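Local coordinates for protein carboxylesterase SOBER1 (Arabidopsis thaliana, PDB 6AVX) that hydrolyses carboxylic esters, preferring short acyl chains, shows phospholipase A2 activity and restrains the plant hypersensitive response triggered by the bacterial effector AvrBsT, at residues W10-G15 with P41-N46; L107-A112 with S132-F137; T152-S157 with A180-E185. The protein carries 1 engineered substitution. All blocks are in the same frame, centred on the assembly; numbering follows the deposited sequence.

Contact 1 (W10-G15 with P41-N46)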
# COMPACT_ATOMS: atom_id res chain seq x y z
N TRP A 10 -2.45 0.41 8.15
CA TRP A 10 -1.81 -0.76 7.57
C TRP A 10 -2.85 -1.65 6.92
O TRP A 10 -3.81 -2.05 7.59
CB TRP A 10 -1.06 -1.57 8.63
CG TRP A 10 -0.26 -2.66 7.99
CD1 TRP A 10 -0.71 -3.87 7.54
CD2 TRP A 10 1.14 -2.61 7.67
NE1 TRP A 10 0.32 -4.57 6.95
CE2 TRP A 10 1.46 -3.83 7.03
CE3 TRP A 10 2.14 -1.68 7.88
CZ2 TRP A 10 2.75 -4.11 6.59
CZ3 TRP A 10 3.43 -1.97 7.43
CH2 TRP A 10 3.71 -3.18 6.81
N LEU A 11 -2.64 -2.01 5.66
CA LEU A 11 -3.59 -2.78 4.86
C LEU A 11 -3.02 -4.16 4.58
O LEU A 11 -2.00 -4.29 3.90
CB LEU A 11 -3.88 -2.04 3.56
CG LEU A 11 -4.43 -0.63 3.76
CD1 LEU A 11 -4.57 0.11 2.45
CD2 LEU A 11 -5.74 -0.63 4.54
N HIS A 12 -3.69 -5.19 5.11
CA HIS A 12 -3.24 -6.57 4.99
C HIS A 12 -3.38 -7.08 3.55
O HIS A 12 -4.02 -6.47 2.69
CB HIS A 12 -4.05 -7.45 5.95
CG HIS A 12 -5.51 -7.57 5.61
ND1 HIS A 12 -5.97 -8.35 4.56
CD2 HIS A 12 -6.60 -7.01 6.16
CE1 HIS A 12 -7.29 -8.25 4.50
NE2 HIS A 12 -7.70 -7.45 5.46
N GLY A 13 -2.78 -8.25 3.31
CA GLY A 13 -2.84 -8.91 2.02
C GLY A 13 -4.02 -9.86 1.88
O GLY A 13 -4.85 -10.05 2.77
N LEU A 14 -4.09 -10.48 0.70
CA LEU A 14 -5.24 -11.30 0.35
C LEU A 14 -5.43 -12.44 1.33
O LEU A 14 -4.51 -13.22 1.59
CB LEU A 14 -4.99 -11.88 -1.04
CG LEU A 14 -6.04 -12.85 -1.59
CD1 LEU A 14 -7.35 -12.12 -1.74
CD2 LEU A 14 -5.55 -13.46 -2.91
N GLY A 15 -6.65 -12.57 1.86
CA GLY A 15 -7.03 -13.62 2.76
C GLY A 15 -6.76 -13.34 4.22
O GLY A 15 -7.28 -14.06 5.09
N PRO A 41 -7.36 -2.25 9.58
CA PRO A 41 -8.71 -2.67 9.20
C PRO A 41 -8.69 -4.06 8.58
O PRO A 41 -7.63 -4.59 8.22
CB PRO A 41 -9.14 -1.62 8.18
CG PRO A 41 -7.86 -1.18 7.56
CD PRO A 41 -6.87 -1.17 8.71
N SER A 42 -9.88 -4.65 8.41
CA SER A 42 -10.02 -5.95 7.78
C SER A 42 -10.90 -5.83 6.54
O SER A 42 -11.98 -5.24 6.60
CB SER A 42 -10.64 -6.95 8.74
OG SER A 42 -9.73 -7.25 9.77
N ALA A 43 -10.44 -6.40 5.44
CA ALA A 43 -11.19 -6.36 4.21
C ALA A 43 -12.48 -7.18 4.34
O ALA A 43 -12.54 -8.15 5.11
CB ALA A 43 -10.37 -6.93 3.06
N PRO A 44 -13.50 -6.86 3.56
CA PRO A 44 -14.71 -7.69 3.54
C PRO A 44 -14.44 -9.05 2.95
O PRO A 44 -13.46 -9.27 2.23
CB PRO A 44 -15.67 -6.91 2.64
CG PRO A 44 -15.11 -5.53 2.53
CD PRO A 44 -13.61 -5.74 2.62
N PHE A 45 -15.35 -9.97 3.24
CA PHE A 45 -15.38 -11.29 2.61
C PHE A 45 -15.95 -11.15 1.20
O PHE A 45 -17.15 -10.89 1.02
CB PHE A 45 -16.21 -12.26 3.45
CG PHE A 45 -15.51 -12.68 4.70
CD1 PHE A 45 -14.50 -13.63 4.65
CD2 PHE A 45 -15.82 -12.11 5.91
CE1 PHE A 45 -13.82 -14.01 5.78
CE2 PHE A 45 -15.14 -12.50 7.08
CZ PHE A 45 -14.14 -13.44 6.99
N ASN A 46 -15.11 -11.37 0.20
CA ASN A 46 -15.50 -11.26 -1.20
C ASN A 46 -15.06 -12.52 -1.93
O ASN A 46 -14.06 -13.15 -1.55
CB ASN A 46 -14.79 -10.07 -1.88
CG ASN A 46 -15.26 -8.74 -1.37
OD1 ASN A 46 -16.43 -8.37 -1.52
ND2 ASN A 46 -14.37 -7.98 -0.78
O HOH W 1 -4.93 -4.51 7.68
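Trp10 O, Pro41 O and His12 N converge on one water molecule, which bridges 10-15 and 41-46 where strand 7-11 ends and shortly after strand 37-39. The water donates to both carbonyls, at 2.7 Å from Trp10 O and 2.8 Å from Pro41 O, and accepts from His12 N at 2.9 Å. It thus satisfies three backbone groups of diverging segments.

The direct polar link is made by the His12 ring. Ala43 N donates to His12 NE2 over 2.9 Å, and the N-H...N angle of 169° is nearly straight; the amide meets the ring at its edge, close to the imidazole plane. On the other nitrogen, His12 ND1 donates to Gly13 O at 2.7 Å, again close to the ring plane. One nitrogen accepting and the other donating is consistent with a neutral imidazole protonated on ND1, and the two bonds together fix the rotation of the ring. With CG between the backbone N and the carbonyl carbon (chi1 67°), the imidazole can bond its own loop and the 41-46 segment at once. Pro41 O also lies at the ring edge, 3.3 Å from His12 CD2, while Ala43 CB packs against the NE2-CE1 side. Trp59 adds another restraint by bonding His12 O and meeting the imidazole with its own ring.

Apolar contact is modest. Leu11 CD2 touches Pro41 CG at 3.7 Å, the two side chains crossing obliquely, and the Pro41 ring also rests on Trp10 O through CD. Strand 7-11 runs here into a His-Gly loop, tied to 41-46 by its own histidine, which takes the Ala43 amide, and by a shared water. Reaching Gln109, next to the nucleophile, the loop probably contributes to the oxyanion hole, as in alpha/beta hydrolases of this family.

Contact 2 (L107-A112 with S132-F137)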
# COMPACT_ATOMS: atom_id res chain seq x y z
N LEU A 107 0.84 -4.68 2.55
CA LEU A 107 1.51 -5.83 1.94
C LEU A 107 0.69 -6.39 0.78
O LEU A 107 -0.48 -6.73 0.95
CB LEU A 107 1.70 -6.93 2.97
CG LEU A 107 2.34 -8.22 2.45
CD1 LEU A 107 3.77 -7.98 1.96
CD2 LEU A 107 2.31 -9.30 3.51
N SER A 108 1.34 -6.53 -0.38
CA SER A 108 0.83 -7.27 -1.52
C SER A 108 -0.48 -6.65 -1.99
O SER A 108 -0.47 -5.50 -2.41
CB SER A 108 0.76 -8.76 -1.21
OG SER A 108 0.60 -9.46 -2.43
N GLN A 109 -1.61 -7.34 -1.89
CA GLN A 109 -2.88 -6.71 -2.24
C GLN A 109 -3.07 -5.39 -1.49
O GLN A 109 -3.56 -4.41 -2.04
CB GLN A 109 -4.03 -7.67 -1.92
CG GLN A 109 -5.37 -7.17 -2.41
CD GLN A 109 -6.51 -8.01 -1.90
OE1 GLN A 109 -6.64 -8.26 -0.71
NE2 GLN A 109 -7.35 -8.46 -2.82
N GLY A 110 -2.69 -5.36 -0.22
CA GLY A 110 -2.79 -4.14 0.56
C GLY A 110 -1.80 -3.08 0.15
O GLY A 110 -2.03 -1.88 0.36
N GLY A 111 -0.66 -3.49 -0.43
CA GLY A 111 0.27 -2.53 -1.01
C GLY A 111 -0.26 -1.92 -2.30
O GLY A 111 -0.13 -0.71 -2.52
N ALA A 112 -0.85 -2.73 -3.17
CA ALA A 112 -1.54 -2.20 -4.34
C ALA A 112 -2.62 -1.22 -3.92
O ALA A 112 -2.77 -0.14 -4.51
CB ALA A 112 -2.13 -3.36 -5.14
N SER A 132 5.84 -5.22 -1.57
CA SER A 132 5.58 -6.35 -2.46
C SER A 132 4.24 -6.23 -3.18
O SER A 132 3.52 -7.21 -3.36
CB SER A 132 5.68 -7.66 -1.71
OG SER A 132 6.90 -7.72 -0.97
N GLY A 133 3.91 -5.02 -3.60
CA GLY A 133 2.67 -4.74 -4.28
C GLY A 133 2.80 -4.72 -5.79
O GLY A 133 3.76 -5.23 -6.38
N TRP A 134 1.81 -4.11 -6.42
CA TRP A 134 1.77 -3.96 -7.87
C TRP A 134 0.92 -2.75 -8.18
O TRP A 134 0.24 -2.21 -7.31
CB TRP A 134 1.24 -5.22 -8.54
CG TRP A 134 -0.19 -5.56 -8.24
CD1 TRP A 134 -1.29 -5.19 -8.96
CD2 TRP A 134 -0.69 -6.39 -7.18
NE1 TRP A 134 -2.42 -5.71 -8.41
CE2 TRP A 134 -2.08 -6.48 -7.33
CE3 TRP A 134 -0.08 -7.09 -6.14
CZ2 TRP A 134 -2.88 -7.22 -6.46
CZ3 TRP A 134 -0.86 -7.83 -5.28
CH2 TRP A 134 -2.26 -7.91 -5.46
N VAL A 135 0.95 -2.31 -9.43
CA VAL A 135 0.16 -1.18 -9.89
C VAL A 135 -1.22 -1.70 -10.29
O VAL A 135 -1.31 -2.48 -11.24
CB VAL A 135 0.83 -0.46 -11.06
CG1 VAL A 135 -0.00 0.74 -11.50
CG2 VAL A 135 2.23 0.01 -10.66
N PRO A 136 -2.30 -1.33 -9.58
CA PRO A 136 -3.57 -2.03 -9.78
C PRO A 136 -4.49 -1.35 -10.76
O PRO A 136 -5.71 -1.57 -10.73
CB PRO A 136 -4.17 -2.03 -8.37
CG PRO A 136 -3.76 -0.73 -7.86
CD PRO A 136 -2.36 -0.48 -8.38
N PHE A 137 -3.93 -0.56 -11.66
CA PHE A 137 -4.71 0.10 -12.69
C PHE A 137 -3.78 0.48 -13.83
O PHE A 137 -2.56 0.35 -13.72
CB PHE A 137 -5.55 1.28 -12.14
CG PHE A 137 -4.87 2.13 -11.06
CD1 PHE A 137 -3.52 2.43 -11.11
CD2 PHE A 137 -5.62 2.66 -10.03
CE1 PHE A 137 -2.94 3.23 -10.12
CE2 PHE A 137 -5.06 3.46 -9.06
CZ PHE A 137 -3.72 3.75 -9.10
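Ala112 and Trp134 supply the main apolar contact. The methyl CB of Ala112 stands over one face of the indole, 3.9 Å from the centroid of the five-membered ring and only 14° off its normal, a CH-pi interaction. Trp134 CG sits between its backbone N and carbonyl carbon (chi1 65°), which turns the indole over Ala112. The same methyl meets Pro136 CB at 4.0 Å, so it touches both an aromatic face and a proline ring. The benzene ring reaches the helix start: Trp134 CH2 lies 3.5 Å from Gln109 CA, and Ser108 OG comes to Trp134 CZ3 at the ring edge.

Weaker polar contacts come from backbone carbonyls facing C-H groups. Ser108 CA points its hydrogen at Ser132 O, with a CA-O distance of 3.3 Å and an angle at hydrogen of 160°. That carbonyl is buried and has no conventional hydrogen-bond partner in the model. A more bent contact joins Ala112 CA to Trp134 O at 3.5 Å.

Gly133, lacking a side chain, lets the backbones press together: its CA is 4.2 Å from Ser108 CA, the closest CA pair, and a CB there would crowd Ala112 N and Gly111 C.

Ser108, nucleophile of the charge relay system by similarity, has a positive phi, as expected at a nucleophile elbow. Its side chain touches His194, and its backbone bonds Leu131 of the adjacent strand. The contact therefore sits where strand 102-107 turns into helix 109-120, covered by the loop that follows strand 127-131, with helix 173-180 meeting that loop through Val135.

Contact 3 (T152-S157 with A180-E185)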
# COMPACT_ATOMS: atom_id res chain seq x y z
N THR A 152 2.78 13.23 -2.48
CA THR A 152 2.95 12.26 -1.41
C THR A 152 4.08 11.32 -1.77
O THR A 152 4.04 10.70 -2.83
CB THR A 152 1.67 11.46 -1.19
OG1 THR A 152 0.62 12.37 -0.86
CG2 THR A 152 1.86 10.46 -0.03
N PRO A 153 5.11 11.18 -0.94
CA PRO A 153 6.21 10.28 -1.30
C PRO A 153 5.80 8.82 -1.15
O PRO A 153 5.02 8.46 -0.26
CB PRO A 153 7.32 10.64 -0.30
CG PRO A 153 6.63 11.23 0.84
CD PRO A 153 5.37 11.90 0.32
N ILE A 154 6.33 8.00 -2.04
CA ILE A 154 6.11 6.55 -2.03
C ILE A 154 7.43 5.87 -1.71
O ILE A 154 8.46 6.20 -2.32
CB ILE A 154 5.57 6.05 -3.37
CG1 ILE A 154 4.28 6.78 -3.77
CG2 ILE A 154 5.34 4.56 -3.32
CD1 ILE A 154 3.10 6.59 -2.85
N LEU A 155 7.40 4.93 -0.80
CA LEU A 155 8.51 4.00 -0.57
C LEU A 155 8.03 2.62 -0.97
O LEU A 155 7.10 2.09 -0.35
CB LEU A 155 8.95 4.01 0.89
CG LEU A 155 9.98 2.92 1.25
CD1 LEU A 155 11.28 3.10 0.48
CD2 LEU A 155 10.24 2.92 2.72
N TRP A 156 8.64 2.03 -1.98
CA TRP A 156 8.27 0.72 -2.48
C TRP A 156 9.37 -0.26 -2.11
O TRP A 156 10.52 -0.07 -2.51
CB TRP A 156 8.13 0.77 -3.99
CG TRP A 156 7.46 -0.42 -4.59
CD1 TRP A 156 7.88 -1.71 -4.58
CD2 TRP A 156 6.21 -0.42 -5.28
NE1 TRP A 156 6.97 -2.51 -5.22
CE2 TRP A 156 5.93 -1.74 -5.67
CE3 TRP A 156 5.29 0.58 -5.61
CZ2 TRP A 156 4.79 -2.08 -6.38
CZ3 TRP A 156 4.15 0.25 -6.30
CH2 TRP A 156 3.91 -1.07 -6.68
N SER A 157 9.02 -1.31 -1.37
CA SER A 157 9.94 -2.35 -0.93
C SER A 157 9.54 -3.64 -1.63
O SER A 157 8.35 -3.97 -1.64
CB SER A 157 9.81 -2.54 0.58
OG SER A 157 10.18 -1.36 1.29
N ALA A 180 3.22 9.72 -13.83
CA ALA A 180 2.24 10.35 -12.97
C ALA A 180 2.79 11.56 -12.22
O ALA A 180 2.01 12.24 -11.54
CB ALA A 180 1.70 9.32 -11.98
N GLY A 181 4.09 11.83 -12.29
CA GLY A 181 4.67 12.93 -11.55
C GLY A 181 4.85 12.70 -10.07
O GLY A 181 4.87 13.65 -9.29
N VAL A 182 5.00 11.44 -9.66
CA VAL A 182 5.09 11.04 -8.26
C VAL A 182 6.52 10.62 -7.99
O VAL A 182 7.15 9.99 -8.84
CB VAL A 182 4.13 9.86 -8.02
CG1 VAL A 182 4.32 9.26 -6.65
CG2 VAL A 182 2.70 10.27 -8.21
N THR A 183 7.01 10.93 -6.80
CA THR A 183 8.36 10.56 -6.39
C THR A 183 8.33 9.26 -5.61
O THR A 183 7.60 9.14 -4.62
CB THR A 183 8.95 11.68 -5.53
OG1 THR A 183 8.96 12.90 -6.28
CG2 THR A 183 10.37 11.35 -5.10
N CYS A 184 9.12 8.29 -6.05
CA CYS A 184 9.15 6.97 -5.43
C CYS A 184 10.58 6.55 -5.16
O CYS A 184 11.43 6.63 -6.06
CB CYS A 184 8.47 5.96 -6.36
SG CYS A 184 8.46 4.28 -5.76
N GLU A 185 10.85 6.12 -3.94
CA GLU A 185 12.07 5.41 -3.62
C GLU A 185 11.77 3.92 -3.71
O GLU A 185 10.82 3.44 -3.09
CB GLU A 185 12.57 5.71 -2.21
CG GLU A 185 13.86 4.91 -1.93
CD GLU A 185 14.37 4.95 -0.50
OE1 GLU A 185 13.92 5.79 0.31
OE2 GLU A 185 15.25 4.12 -0.20
O HOH W 2 5.49 12.18 -4.69
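Leu155 CD1 lies over the flat carboxylate of Glu185, 3.7 Å from Glu185 CD. The two residues belong to a parallel beta pair in the central sheet of the alpha/beta hydrolase fold. Their side chains run side by side and point the same way, with Glu185 extended and its OE2 bonded to Tyr203. The other flat group, the indole of Trp156, is turned away from 180-185; of its side chain, CB makes the contact with that segment, 3.9 Å from Cys184 SG. Beyond CB the indole meets the rings of Phe186 and His158 at small interplanar angles of about 20° and 5°, and NE1 is hydrogen-bonded to His158 ND1.

Strand 184-189 is one of the two edge strands of the sheet, and 154-159 is its neighbour. The register is set by two bridges, Ile154 with Cys184 and Leu155 with Glu185. Ile154 bonds residues on both sides of Cys184: its N donates to Thr183 O at 3.1 Å, and its O accepts from Glu185 N at 2.9 Å. Trp156 N then donates to Glu185 O at 2.8 Å, with an N-H...O angle of 175°.

On the face bearing Ile154 and Cys184, Ile154 CG1 packs on Val182 CG1 at 3.8 Å, and helices 109-120 and 173-180 cover these groups. Helix 198-212 covers the opposite face at Leu155. The two strands are joined by a beta-alpha-beta crossover, whose helix 173-180 ends in a Schellman motif at Gly181 before the chain enters the sheet. Direct bonding gives way to a water bridge at the start of the pair, where one water donates to Thr152 O at 2.8 Å and accepts from Thr183 N at 2.9 Å.

From the N terminus the contacts follow in series, none nesting within or crossing another. Contact 1 closes the excursion that leaves strand 7-11 and returns through strand 37-39. Contact 2 closes the unit of helix 109-120 and strand 127-131, and contact 3 the crossover through helices 167-171 and 173-180. Two probable backbone hydrogen bonds connect them across the sheet: Leu11 O with Leu107 N between contacts 1 and 2, and Ser132 N with Ser157 O between contacts 2 and 3. Contacts 1 and 3 do not touch and lie on opposite sides of the chain's centre, about 23 Å apart between centres, with contact 2 between them, 107-112 bonded to contact 1 and 132-137 to contact 3.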